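Side-chain contacts in major exported Hcp3 protein (Pseudomonas aeruginosa, PDB 3HE1), which is secreted, probably by a type VI secretion system, and, as a member of the Hcp family that assembles into hexameric rings, probably serves as a building block of its tube: residues A41-T45 against E46-G50; V95-K98 against A99-L102. All coordinates share one frame; numbering follows the deposited sequence.

Interaction 1. Residues A41-T45 against E46-G50; sequences AGAFT and EDSVG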
# COMPACT_ATOMS: atom_id res chain seq x y z
N ALA A 41 -0.03 -30.30 22.71
CA ALA A 41 0.64 -30.81 23.91
C ALA A 41 2.16 -30.57 23.91
O ALA A 41 2.86 -31.02 23.01
CB ALA A 41 0.35 -32.30 24.08
N GLY A 42 2.66 -29.86 24.92
CA GLY A 42 4.08 -29.57 25.01
C GLY A 42 4.57 -28.67 23.88
O GLY A 42 5.77 -28.59 23.60
N ALA A 43 3.62 -28.00 23.24
CA ALA A 43 3.89 -27.16 22.08
C ALA A 43 4.30 -25.71 22.38
O ALA A 43 4.83 -25.03 21.50
CB ALA A 43 2.70 -27.20 21.11
N PHE A 44 4.04 -25.22 23.59
CA PHE A 44 4.63 -23.94 24.01
C PHE A 44 5.62 -24.17 25.16
O PHE A 44 5.29 -23.98 26.34
CB PHE A 44 3.59 -22.87 24.38
CG PHE A 44 4.14 -21.44 24.34
CD1 PHE A 44 4.51 -20.86 23.13
CD2 PHE A 44 4.26 -20.69 25.50
CE1 PHE A 44 4.99 -19.56 23.09
CE2 PHE A 44 4.75 -19.39 25.46
CZ PHE A 44 5.11 -18.82 24.25
N THR A 45 6.81 -24.60 24.76
CA THR A 45 7.87 -25.01 25.67
C THR A 45 9.20 -24.59 25.06
O THR A 45 9.26 -24.23 23.88
CB THR A 45 7.85 -26.54 25.88
OG1 THR A 45 8.16 -27.20 24.65
CG2 THR A 45 6.48 -27.00 26.36
N GLU A 46 10.27 -24.62 25.85
CA GLU A 46 11.61 -24.32 25.34
C GLU A 46 11.93 -25.13 24.09
O GLU A 46 12.35 -24.59 23.07
CB GLU A 46 12.66 -24.63 26.40
CG GLU A 46 12.51 -23.84 27.67
CD GLU A 46 13.57 -24.20 28.69
OE1 GLU A 46 14.22 -25.26 28.52
OE2 GLU A 46 13.76 -23.43 29.66
N ASP A 47 11.74 -26.44 24.18
CA ASP A 47 11.98 -27.32 23.03
C ASP A 47 11.20 -26.83 21.82
O ASP A 47 11.76 -26.66 20.74
CB ASP A 47 11.60 -28.76 23.36
CG ASP A 47 12.61 -29.45 24.24
OD1 ASP A 47 13.69 -28.87 24.46
OD2 ASP A 47 12.32 -30.58 24.71
N SER A 48 9.90 -26.60 22.00
CA SER A 48 9.03 -26.28 20.87
C SER A 48 9.21 -24.88 20.30
O SER A 48 9.25 -24.70 19.08
CB SER A 48 7.56 -26.53 21.22
OG SER A 48 6.73 -26.12 20.15
N VAL A 49 9.33 -23.87 21.16
CA VAL A 49 9.40 -22.49 20.67
C VAL A 49 10.78 -21.84 20.85
O VAL A 49 11.09 -20.84 20.21
CB VAL A 49 8.26 -21.60 21.26
CG1 VAL A 49 6.89 -22.12 20.85
CG2 VAL A 49 8.37 -21.50 22.77
N GLY A 50 11.61 -22.42 21.71
CA GLY A 50 12.94 -21.88 21.92
C GLY A 50 12.89 -20.64 22.79
O GLY A 50 12.21 -20.62 23.82

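Interaction 2. Residues V95-K98 against A99-L102; sequences VFDK and ASPL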
# COMPACT_ATOMS: atom_id res chain seq x y z
N VAL A 95 3.82 -19.17 15.09
CA VAL A 95 5.16 -19.37 14.54
C VAL A 95 5.40 -20.88 14.33
O VAL A 95 4.63 -21.70 14.84
CB VAL A 95 6.25 -18.80 15.48
CG1 VAL A 95 6.37 -17.29 15.35
CG2 VAL A 95 5.95 -19.19 16.91
N PHE A 96 6.43 -21.26 13.59
CA PHE A 96 6.76 -22.68 13.39
C PHE A 96 6.99 -23.30 14.77
O PHE A 96 7.59 -22.66 15.64
CB PHE A 96 8.06 -22.85 12.57
CG PHE A 96 7.93 -22.56 11.08
CD1 PHE A 96 7.22 -21.48 10.61
CD2 PHE A 96 8.58 -23.36 10.15
CE1 PHE A 96 7.13 -21.21 9.27
CE2 PHE A 96 8.50 -23.10 8.80
CZ PHE A 96 7.77 -22.03 8.36
N ASP A 97 6.52 -24.53 14.98
CA ASP A 97 6.65 -25.17 16.30
C ASP A 97 6.43 -26.69 16.31
O ASP A 97 6.39 -27.32 15.25
CB ASP A 97 5.70 -24.50 17.31
CG ASP A 97 4.23 -24.72 16.97
OD1 ASP A 97 3.94 -25.55 16.08
OD2 ASP A 97 3.38 -24.06 17.60
N LYS A 98 6.29 -27.27 17.50
CA LYS A 98 6.08 -28.70 17.66
C LYS A 98 4.77 -29.20 17.03
O LYS A 98 4.71 -30.30 16.48
CB LYS A 98 6.12 -29.08 19.14
CG LYS A 98 5.55 -30.48 19.45
CD LYS A 98 5.73 -30.82 20.93
CE LYS A 98 5.44 -32.28 21.24
NZ LYS A 98 5.81 -32.61 22.65
N ALA A 99 3.73 -28.37 17.11
CA ALA A 99 2.42 -28.69 16.54
C ALA A 99 2.43 -28.67 15.03
O ALA A 99 1.71 -29.44 14.39
CB ALA A 99 1.38 -27.69 17.06
N SER A 100 3.24 -27.78 14.46
CA SER A 100 3.17 -27.42 13.05
C SER A 100 3.17 -28.62 12.11
O SER A 100 2.36 -28.67 11.19
CB SER A 100 4.30 -26.47 12.68
OG SER A 100 4.21 -25.27 13.41
N PRO A 101 4.11 -29.56 12.31
CA PRO A 101 4.13 -30.73 11.42
C PRO A 101 2.88 -31.55 11.66
O PRO A 101 2.41 -32.24 10.75
CB PRO A 101 5.38 -31.50 11.87
CG PRO A 101 6.21 -30.48 12.62
CD PRO A 101 5.21 -29.60 13.29
N LEU A 102 2.34 -31.46 12.87
CA LEU A 102 1.12 -32.17 13.21
C LEU A 102 -0.07 -31.57 12.50
O LEU A 102 -0.87 -32.29 11.89
CB LEU A 102 0.92 -32.20 14.73
CG LEU A 102 2.10 -32.82 15.52
CD1 LEU A 102 1.85 -32.89 17.03
CD2 LEU A 102 2.47 -34.21 14.98

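Interaction 1. Residues A41-T45 against E46-G50
Gly42 meets the coming helix through its carbonyl oxygen, which lies 3.6 Å from Ser48 CB and also takes the hydroxyl proton of Thr45 at 3.0 Å between Gly42 O and Thr45 OG1. Next along the loop, Ala43 O receives a short bond from Ser48 OG, at 2.6 Å. The donor stands well above the carbonyl plane, and it gets there because OG is swung anti to the Ser48 backbone N (chi1 176°), back over the loop. Phe44 supplies the apolar part. Phe44 CD1 touches Val49 CG1 at 3.5 Å, while Val49 CG2 sits over one face of the ring in a CH-pi contact; the other residues round this ring include Tyr28, which meets it edge-to-face. Thr45 is the N-cap of helix 46-49. With chi1 at 65°, OG1 turns toward the first turn and accepts Ser48 N at 3.2 Å, while Thr45 O takes Val49 N at 2.7 Å, a nearly straight bond that starts the helical pattern. From within the helix, Asp47 O accepts hydrogen bonds from Arg122 and His177 of a neighbouring subunit, placing this short helix at a subunit contact, consistent with the ring-forming Hcp family. Chemically, the cap hydroxyl both donates and accepts, binding the loop at Gly42 to the helix at Ser48, and the buried hydroxyl of Ser48 gives its proton to Ala43 O.

Interaction 2. Residues V95-K98 against A99-L102
Asp97 and Ser100 face each other across a tight turn, the carboxylate oxygen OD1 directed at both the backbone and the side chain of the serine. Ser100 N reaches OD1 at 2.8 Å, arriving nearly in line with the C-O bond, though the N-H...O angle is only 132°, a bent hydrogen bond. Ser100 OG stands 2.7 Å from the same OD1; Glu164 also hydrogen-bonds this hydroxyl, and the geometry does not settle which of the two carboxylates receives its proton. Asp97 is brought round by chi1 of 66°, which sets CG between the backbone N and carbonyl carbon and brings OD1 back over the turn. On the serine, OG is directed beside its own N (chi1 -62°), facing the aspartate. Such a side chain accepting from the N-H three residues on is the classic N-terminal capping bond, here at the entry to helix 100-109, where strand 86-95 of the Hcp beta fold hands over to its longest helix. A longer bond from Ser100 N to Asp97 O, at 3.3 Å, comes from far above the carbonyl plane. Pro101 lies alongside, its CD 3.2 Å from Asp97 O and 3.3 Å from Lys98 O, while Leu102 CG approaches Lys98 O at 3.8 Å. Lys94 forms a salt bridge with OD1, adding a positive partner to the oxygen that serves the cap; Phe96 turns to Trp120 and Tyr133 of a neighbouring subunit.

In the fold
From the N terminus, the chain leaves strand 37-38 and interaction 1 closes the loop that leads into helix 46-49. The chain then runs through strands 61-71 and 86-95 before interaction 2 closes the turn into helix 100-109. The two are in series, neither nested nor crossed, yet their centres are only about 9 Å apart. They meet where Ser48 OG probably bonds to Lys98 N at 2.9 Å, while Gly42 O packs against Lys98 CD. Two helix starts far apart in sequence are thereby joined beside the sheet, and both contacts also touch the same neighbouring subunit, tying the helix entries to the assembly.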